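Local structure of hypothetical protein SP2199 (Streptococcus pneumoniae TIGR4, 2IBO) at the interface of chains A and B and the interface of chains C and A. The protein is of unknown function but, as a member of the thiamine-binding protein family, may bind thiamine or a related molecule. Sequence-based numbering; all coordinates share one arbitrary frame. Chains: chain A/B/C, Hypothetical protein SP2199.

Contacts 1 and 3 belong to one two-fold symmetric interface between chains A and B, whereas contact 2 joins chain A to chain C; the three lie close together, the centres of their C-alpha atoms about 10 to 11 Å apart. A:Leu12 serves contacts 1 and 3, at the loop that follows strand 2-11. A:Phe71, on strand 69-78, serves contacts 2 and 3: its backbone lies in the strand pairing with C while its ring reaches toward B. Strand 69-78 thus faces two partners at once, which couples the two kinds of interface in the four-chain deposited assembly; this may be the biological tetramer, though the structure alone does not show it.

Contact 1: the interface of chains A and B. Residues chain A 11-14; chain B 12-15.
The loop that follows strand 2-11 of chain A, with the strand's last residue A:Pro11, runs against the matching loop of chain B, between strand 2-10 and helix 17-31. A:Leu12 and B:Leu12 meet at its centre, crossing at about a right angle. With CG anti to the carbonyl carbon and beside the backbone N (chi1 -35°), A:Leu12 turns one branch toward the partner main chain: its CD2 methyl meets CA of B:Leu12 at 3.3 Å and CB of the same residue at 3.4 Å. B:Leu12 instead holds CG in the crowded position between N and the carbonyl carbon (chi1 51°) and presents its CA and CB to that methyl. Further along, B:Gln14 lays the start of its extended side chain beside the partner backbone, CG lying 3.3 Å from the carbonyl O of A:Val13. The carbonyl oxygens of A:Leu12 and B:Val13 face each other as two acceptors. No polar pair bridges the two loops here, and adhesion rests on van der Waals contact. The patch hides 197 Å² of protein surface, adds a loop-to-loop element to the A-B interface and may help steady that pairing.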
# COMPACT_ATOMS: atom_id res chain seq x y z
N PRO A 11 -3.79 -2.34 -13.67
CA PRO A 11 -4.34 -3.37 -14.57
C PRO A 11 -3.18 -4.27 -14.98
O PRO A 11 -2.10 -3.78 -15.30
CB PRO A 11 -4.88 -2.55 -15.74
CG PRO A 11 -5.14 -1.19 -15.13
CD PRO A 11 -3.94 -1.00 -14.25
N LEU A 12 -3.40 -5.59 -14.99
CA LEU A 12 -2.31 -6.51 -15.33
C LEU A 12 -2.60 -7.50 -16.46
O LEU A 12 -2.22 -8.67 -16.37
CB LEU A 12 -1.91 -7.29 -14.07
CG LEU A 12 -1.95 -6.59 -12.70
CD1 LEU A 12 -1.84 -7.64 -11.61
CD2 LEU A 12 -0.84 -5.55 -12.57
N VAL A 13 -3.26 -7.06 -17.53
CA VAL A 13 -3.57 -7.97 -18.64
C VAL A 13 -2.85 -7.67 -19.96
O VAL A 13 -2.21 -8.56 -20.54
CB VAL A 13 -5.11 -8.03 -18.92
CG1 VAL A 13 -5.44 -9.25 -19.78
CG2 VAL A 13 -5.90 -8.07 -17.61
N GLN A 14 -2.95 -6.43 -20.42
CA GLN A 14 -2.38 -6.04 -21.71
C GLN A 14 -1.06 -5.29 -21.53
O GLN A 14 -0.15 -5.78 -20.86
CB GLN A 14 -3.37 -5.18 -22.50
CG GLN A 14 -3.75 -5.76 -23.85
CD GLN A 14 -4.51 -7.07 -23.73
OE1 GLN A 14 -4.70 -7.77 -24.72
NE2 GLN A 14 -4.93 -7.40 -22.51
N LEU B 12 2.76 -6.46 -13.49
CA LEU B 12 1.83 -5.93 -14.49
C LEU B 12 2.17 -6.42 -15.89
O LEU B 12 2.41 -5.64 -16.81
CB LEU B 12 1.79 -4.39 -14.43
CG LEU B 12 3.05 -3.52 -14.45
CD1 LEU B 12 3.54 -3.29 -15.88
CD2 LEU B 12 2.70 -2.18 -13.81
N VAL B 13 2.20 -7.74 -16.04
CA VAL B 13 2.50 -8.37 -17.31
C VAL B 13 1.44 -9.44 -17.61
O VAL B 13 0.78 -9.94 -16.69
CB VAL B 13 3.93 -8.97 -17.30
CG1 VAL B 13 3.96 -10.24 -16.47
CG2 VAL B 13 4.41 -9.21 -18.71
N GLN B 14 1.28 -9.75 -18.89
CA GLN B 14 0.30 -10.71 -19.43
C GLN B 14 0.21 -12.11 -18.79
O GLN B 14 1.02 -12.99 -19.08
CB GLN B 14 0.57 -10.90 -20.93
CG GLN B 14 0.74 -9.59 -21.71
CD GLN B 14 1.55 -9.77 -22.99
OE1 GLN B 14 2.76 -10.01 -22.95
NE2 GLN B 14 0.87 -9.67 -24.13
N GLY B 15 -0.81 -12.32 -17.94
CA GLY B 15 -0.99 -13.61 -17.29
C GLY B 15 0.27 -14.40 -16.96
O GLY B 15 1.27 -13.81 -16.55

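Contact 2: the interface of chains C and A. Residues chain C 76-81; chain A 60, 68-72.
An intermolecular antiparallel beta ladder, in a protein of the thiamine-binding family, pairs strand 70-79 of chain C with strand 69-78 of chain A. C:Ile76 begins it. Its CB lies 4.0 Å from CD1 of A:Leu60, a methyl on helix 49-64. CG2, anti to the backbone N, approaches that methyl at 3.7 Å; CG1, beside the N (chi1 -51°), stays farther off but carries CD1 along an extended path (chi2 -170°) onto A:Leu60 CD1 at the tip, the two side chains crossing obliquely. Beneath this, the backbone of C:Ile76 exchanges both bonds with A:Ala72: its N donates to the carbonyl O at 2.9 Å, and its O accepts from A:Ala72 N, each donor in the plane of the carbonyl. That same O of C:Ile76 sits 3.6 Å above the plane of the A:Phe71 ring, offset toward the rim. Two residues on, C:Val78 N donates to A:Val70 O at 2.9 Å and A:Val70 N returns a bond to C:Val78 O, both nearly along the C=O axis; the two valines lie alongside, C:Val78 CG2 against A:Val70 CB at 3.6 Å. Past the strand end, C:Glu80 N donates to A:Asp68 O at 2.8 Å, although both residues are poorly ordered; their carboxylates, presumably both negative, are not in contact.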
# COMPACT_ATOMS: atom_id res chain seq x y z
N ILE C 76 -7.29 -4.27 -3.18
CA ILE C 76 -8.44 -4.85 -3.83
C ILE C 76 -7.95 -5.56 -5.07
O ILE C 76 -7.01 -5.11 -5.73
CB ILE C 76 -9.47 -3.77 -4.20
CG1 ILE C 76 -9.75 -2.91 -2.95
CG2 ILE C 76 -10.74 -4.43 -4.75
CD1 ILE C 76 -10.90 -1.94 -3.06
N ASN C 77 -8.56 -6.70 -5.36
CA ASN C 77 -8.22 -7.48 -6.53
C ASN C 77 -9.56 -7.93 -7.11
O ASN C 77 -10.27 -8.72 -6.49
CB ASN C 77 -7.34 -8.68 -6.12
CG ASN C 77 -6.91 -9.53 -7.30
OD1 ASN C 77 -6.81 -9.05 -8.43
ND2 ASN C 77 -6.62 -10.79 -7.04
N VAL C 78 -9.91 -7.40 -8.28
CA VAL C 78 -11.18 -7.71 -8.94
C VAL C 78 -11.04 -8.28 -10.34
O VAL C 78 -10.05 -8.03 -11.03
CB VAL C 78 -12.10 -6.46 -9.05
CG1 VAL C 78 -12.68 -6.14 -7.70
CG2 VAL C 78 -11.31 -5.25 -9.61
N GLY C 79 -12.07 -9.03 -10.74
CA GLY C 79 -12.10 -9.65 -12.06
C GLY C 79 -11.83 -11.13 -11.98
O GLY C 79 -12.11 -11.77 -10.96
N GLU C 80 -11.29 -11.70 -13.06
CA GLU C 80 -10.98 -13.13 -13.08
C GLU C 80 -9.69 -13.31 -12.29
O GLU C 80 -8.62 -13.47 -12.85
CB GLU C 80 -10.81 -13.63 -14.51
CG GLU C 80 -12.14 -13.84 -15.25
CD GLU C 80 -13.09 -14.79 -14.51
OE1 GLU C 80 -13.77 -14.34 -13.55
OE2 GLU C 80 -13.16 -15.98 -14.88
N ILE C 81 -9.85 -13.29 -10.97
CA ILE C 81 -8.75 -13.41 -10.02
C ILE C 81 -8.60 -14.82 -9.48
O ILE C 81 -9.57 -15.57 -9.40
CB ILE C 81 -8.98 -12.43 -8.84
CG1 ILE C 81 -10.33 -12.68 -8.16
CG2 ILE C 81 -9.08 -11.01 -9.37
CD1 ILE C 81 -10.32 -13.64 -7.01
N LEU A 60 -13.60 1.24 -9.36
CA LEU A 60 -13.11 -0.12 -9.57
C LEU A 60 -13.95 -0.90 -10.58
O LEU A 60 -13.39 -1.67 -11.36
CB LEU A 60 -13.04 -0.87 -8.23
CG LEU A 60 -11.83 -0.46 -7.38
CD1 LEU A 60 -11.90 -1.11 -6.02
CD2 LEU A 60 -10.56 -0.89 -8.08
N ASP A 68 -9.44 -7.73 -17.47
CA ASP A 68 -9.95 -8.89 -16.75
C ASP A 68 -9.33 -9.04 -15.36
O ASP A 68 -9.92 -9.65 -14.47
CB ASP A 68 -9.73 -10.17 -17.56
CG ASP A 68 -10.78 -10.37 -18.62
OD1 ASP A 68 -10.90 -9.51 -19.51
OD2 ASP A 68 -11.50 -11.39 -18.56
N ASN A 69 -8.14 -8.48 -15.20
CA ASN A 69 -7.44 -8.53 -13.93
C ASN A 69 -7.08 -7.14 -13.45
O ASN A 69 -6.21 -6.48 -14.01
CB ASN A 69 -6.17 -9.36 -14.07
CG ASN A 69 -6.36 -10.78 -13.59
OD1 ASN A 69 -6.48 -11.03 -12.39
ND2 ASN A 69 -6.39 -11.72 -14.53
N VAL A 70 -7.76 -6.69 -12.41
CA VAL A 70 -7.50 -5.37 -11.87
C VAL A 70 -7.05 -5.44 -10.41
O VAL A 70 -7.69 -6.09 -9.58
CB VAL A 70 -8.75 -4.48 -11.97
CG1 VAL A 70 -8.45 -3.09 -11.45
CG2 VAL A 70 -9.21 -4.41 -13.42
N PHE A 71 -5.93 -4.79 -10.12
CA PHE A 71 -5.43 -4.75 -8.75
C PHE A 71 -5.38 -3.29 -8.33
O PHE A 71 -5.01 -2.43 -9.12
CB PHE A 71 -4.03 -5.37 -8.63
CG PHE A 71 -3.48 -5.29 -7.23
CD1 PHE A 71 -2.87 -4.12 -6.78
CD2 PHE A 71 -3.67 -6.34 -6.34
CE1 PHE A 71 -2.47 -3.99 -5.45
CE2 PHE A 71 -3.27 -6.22 -5.00
CZ PHE A 71 -2.67 -5.04 -4.56
N ALA A 72 -5.77 -3.01 -7.10
CA ALA A 72 -5.74 -1.63 -6.65
C ALA A 72 -5.26 -1.48 -5.22
O ALA A 72 -5.52 -2.33 -4.36
CB ALA A 72 -7.11 -1.00 -6.80

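Contact 3: the interface of chains A and B. Residues chain A 8, 10, 12, 71, 73; chain B 8, 10, 18, 41, 71, 73.
At the apolar centre the CD1 methyls of A:Leu10 and B:Leu10 meet across the two-fold, 3.3 Å apart, the side chains crossing at about a right angle. Both leucines keep CG anti to the carbonyl carbon, and each passes CD1 on to the partner's Phe71: A:Leu10 CD1 stands over the face of the B:Phe71 ring, 4.0 Å from its centroid, while B:Leu10 CD1 touches A:Phe71 CD1. CG of each Phe71 is anti to the backbone N (chi1 178°), which sends the ring away from its own strand into the interface. B:Phe41 crosses obliquely and sets CD1 at the edge of the A:Phe71 ring, in its plane, 3.6 Å from CE2. Around this core, the extended Gln8 chains reach tip to tip with the rings. A:Gln8 points its amide oxygen OE1 at the CZ/CE2 end of the B:Phe71 ring, the amide plane turned 79° against the ring, an arrangement its twin repeats. At the polar rim the two Asn73 amides face each other, planes 53° apart: A:Asn73 ND2 donates to B:Asn73 OD1 at 2.6 Å, and B:Asn73 ND2 donates back to A:Asn73 OD1 at 2.7 Å. In both, the donor stands above the carbonyl plane; the two OD1 atoms are acceptors that cannot bond to each other, and their closeness carries no weight at this resolution. This symmetric apolar plug with its amide pair helps hold chains A and B together in the deposited assembly, possibly as part of a biological dimer.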
# COMPACT_ATOMS: atom_id res chain seq x y z
N GLN A 8 -4.96 3.78 -6.16
CA GLN A 8 -3.98 3.37 -7.16
C GLN A 8 -4.45 2.15 -7.89
O GLN A 8 -4.63 1.08 -7.29
CB GLN A 8 -2.62 3.06 -6.54
CG GLN A 8 -1.61 2.62 -7.59
CD GLN A 8 -0.33 2.11 -7.01
OE1 GLN A 8 0.55 1.66 -7.74
NE2 GLN A 8 -0.20 2.17 -5.68
N LEU A 10 -3.96 -0.71 -10.86
CA LEU A 10 -2.92 -1.44 -11.56
C LEU A 10 -3.50 -2.59 -12.38
O LEU A 10 -3.73 -3.68 -11.86
CB LEU A 10 -1.88 -1.96 -10.55
CG LEU A 10 -1.08 -0.88 -9.81
CD1 LEU A 10 -0.17 -1.51 -8.79
CD2 LEU A 10 -0.25 -0.07 -10.80
N LEU A 12 -3.40 -5.59 -14.99
CA LEU A 12 -2.31 -6.51 -15.33
C LEU A 12 -2.60 -7.50 -16.46
O LEU A 12 -2.22 -8.67 -16.37
CB LEU A 12 -1.91 -7.29 -14.07
CG LEU A 12 -1.95 -6.59 -12.70
CD1 LEU A 12 -1.84 -7.64 -11.61
CD2 LEU A 12 -0.84 -5.55 -12.57
N PHE A 71 -5.93 -4.79 -10.12
CA PHE A 71 -5.43 -4.75 -8.75
C PHE A 71 -5.38 -3.29 -8.33
O PHE A 71 -5.01 -2.43 -9.12
CB PHE A 71 -4.03 -5.37 -8.63
CG PHE A 71 -3.48 -5.29 -7.23
CD1 PHE A 71 -2.87 -4.12 -6.78
CD2 PHE A 71 -3.67 -6.34 -6.34
CE1 PHE A 71 -2.47 -3.99 -5.45
CE2 PHE A 71 -3.27 -6.22 -5.00
CZ PHE A 71 -2.67 -5.04 -4.56
N ASN A 73 -4.53 -0.40 -4.98
CA ASN A 73 -4.02 -0.07 -3.66
C ASN A 73 -4.92 1.07 -3.26
O ASN A 73 -5.15 1.99 -4.06
CB ASN A 73 -2.59 0.47 -3.74
CG ASN A 73 -1.55 -0.63 -3.89
OD1 ASN A 73 -0.50 -0.41 -4.50
ND2 ASN A 73 -1.81 -1.79 -3.31
N GLN B 8 5.26 -7.07 -1.93
CA GLN B 8 4.28 -7.46 -2.95
C GLN B 8 4.75 -6.94 -4.30
O GLN B 8 4.80 -5.73 -4.53
CB GLN B 8 2.90 -6.86 -2.66
CG GLN B 8 1.91 -7.15 -3.77
CD GLN B 8 0.60 -6.39 -3.61
OE1 GLN B 8 -0.43 -6.80 -4.15
NE2 GLN B 8 0.64 -5.27 -2.89
N LEU B 10 4.13 -6.55 -8.23
CA LEU B 10 3.12 -6.56 -9.27
C LEU B 10 3.86 -6.29 -10.59
O LEU B 10 4.14 -5.15 -10.94
CB LEU B 10 2.08 -5.47 -8.98
CG LEU B 10 1.22 -5.70 -7.74
CD1 LEU B 10 0.31 -4.52 -7.56
CD2 LEU B 10 0.40 -6.98 -7.88
N ARG B 18 3.35 -13.29 -15.13
CA ARG B 18 3.24 -12.56 -13.88
C ARG B 18 3.51 -13.45 -12.66
O ARG B 18 4.12 -13.00 -11.68
CB ARG B 18 1.88 -11.85 -13.79
CG ARG B 18 0.65 -12.69 -14.07
CD ARG B 18 -0.08 -13.07 -12.79
NE ARG B 18 -0.18 -11.93 -11.87
CZ ARG B 18 -0.88 -11.94 -10.75
NH1 ARG B 18 -1.56 -13.03 -10.39
NH2 ARG B 18 -0.89 -10.87 -9.97
N PHE B 41 -1.44 -11.72 -0.31
CA PHE B 41 -1.15 -10.50 -1.09
C PHE B 41 0.30 -10.03 -0.99
O PHE B 41 0.76 -9.24 -1.82
CB PHE B 41 -2.05 -9.37 -0.61
CG PHE B 41 -3.41 -9.38 -1.23
CD1 PHE B 41 -3.61 -8.82 -2.47
CD2 PHE B 41 -4.51 -9.92 -0.54
CE1 PHE B 41 -4.88 -8.77 -3.03
CE2 PHE B 41 -5.79 -9.88 -1.10
CZ PHE B 41 -5.97 -9.30 -2.34
N PHE B 71 6.38 -3.14 -10.42
CA PHE B 71 5.83 -2.27 -9.40
C PHE B 71 5.74 -3.09 -8.12
O PHE B 71 5.38 -4.27 -8.16
CB PHE B 71 4.43 -1.75 -9.77
CG PHE B 71 3.82 -0.90 -8.70
CD1 PHE B 71 3.14 -1.48 -7.62
CD2 PHE B 71 4.01 0.48 -8.70
CE1 PHE B 71 2.68 -0.69 -6.56
CE2 PHE B 71 3.56 1.27 -7.65
CZ PHE B 71 2.89 0.68 -6.57
N ASN B 73 4.74 -3.03 -3.73
CA ASN B 73 4.16 -2.40 -2.55
C ASN B 73 5.04 -2.97 -1.46
O ASN B 73 5.30 -4.17 -1.44
CB ASN B 73 2.72 -2.88 -2.30
CG ASN B 73 1.70 -2.17 -3.16
OD1 ASN B 73 0.65 -2.73 -3.51
ND2 ASN B 73 1.98 -0.91 -3.50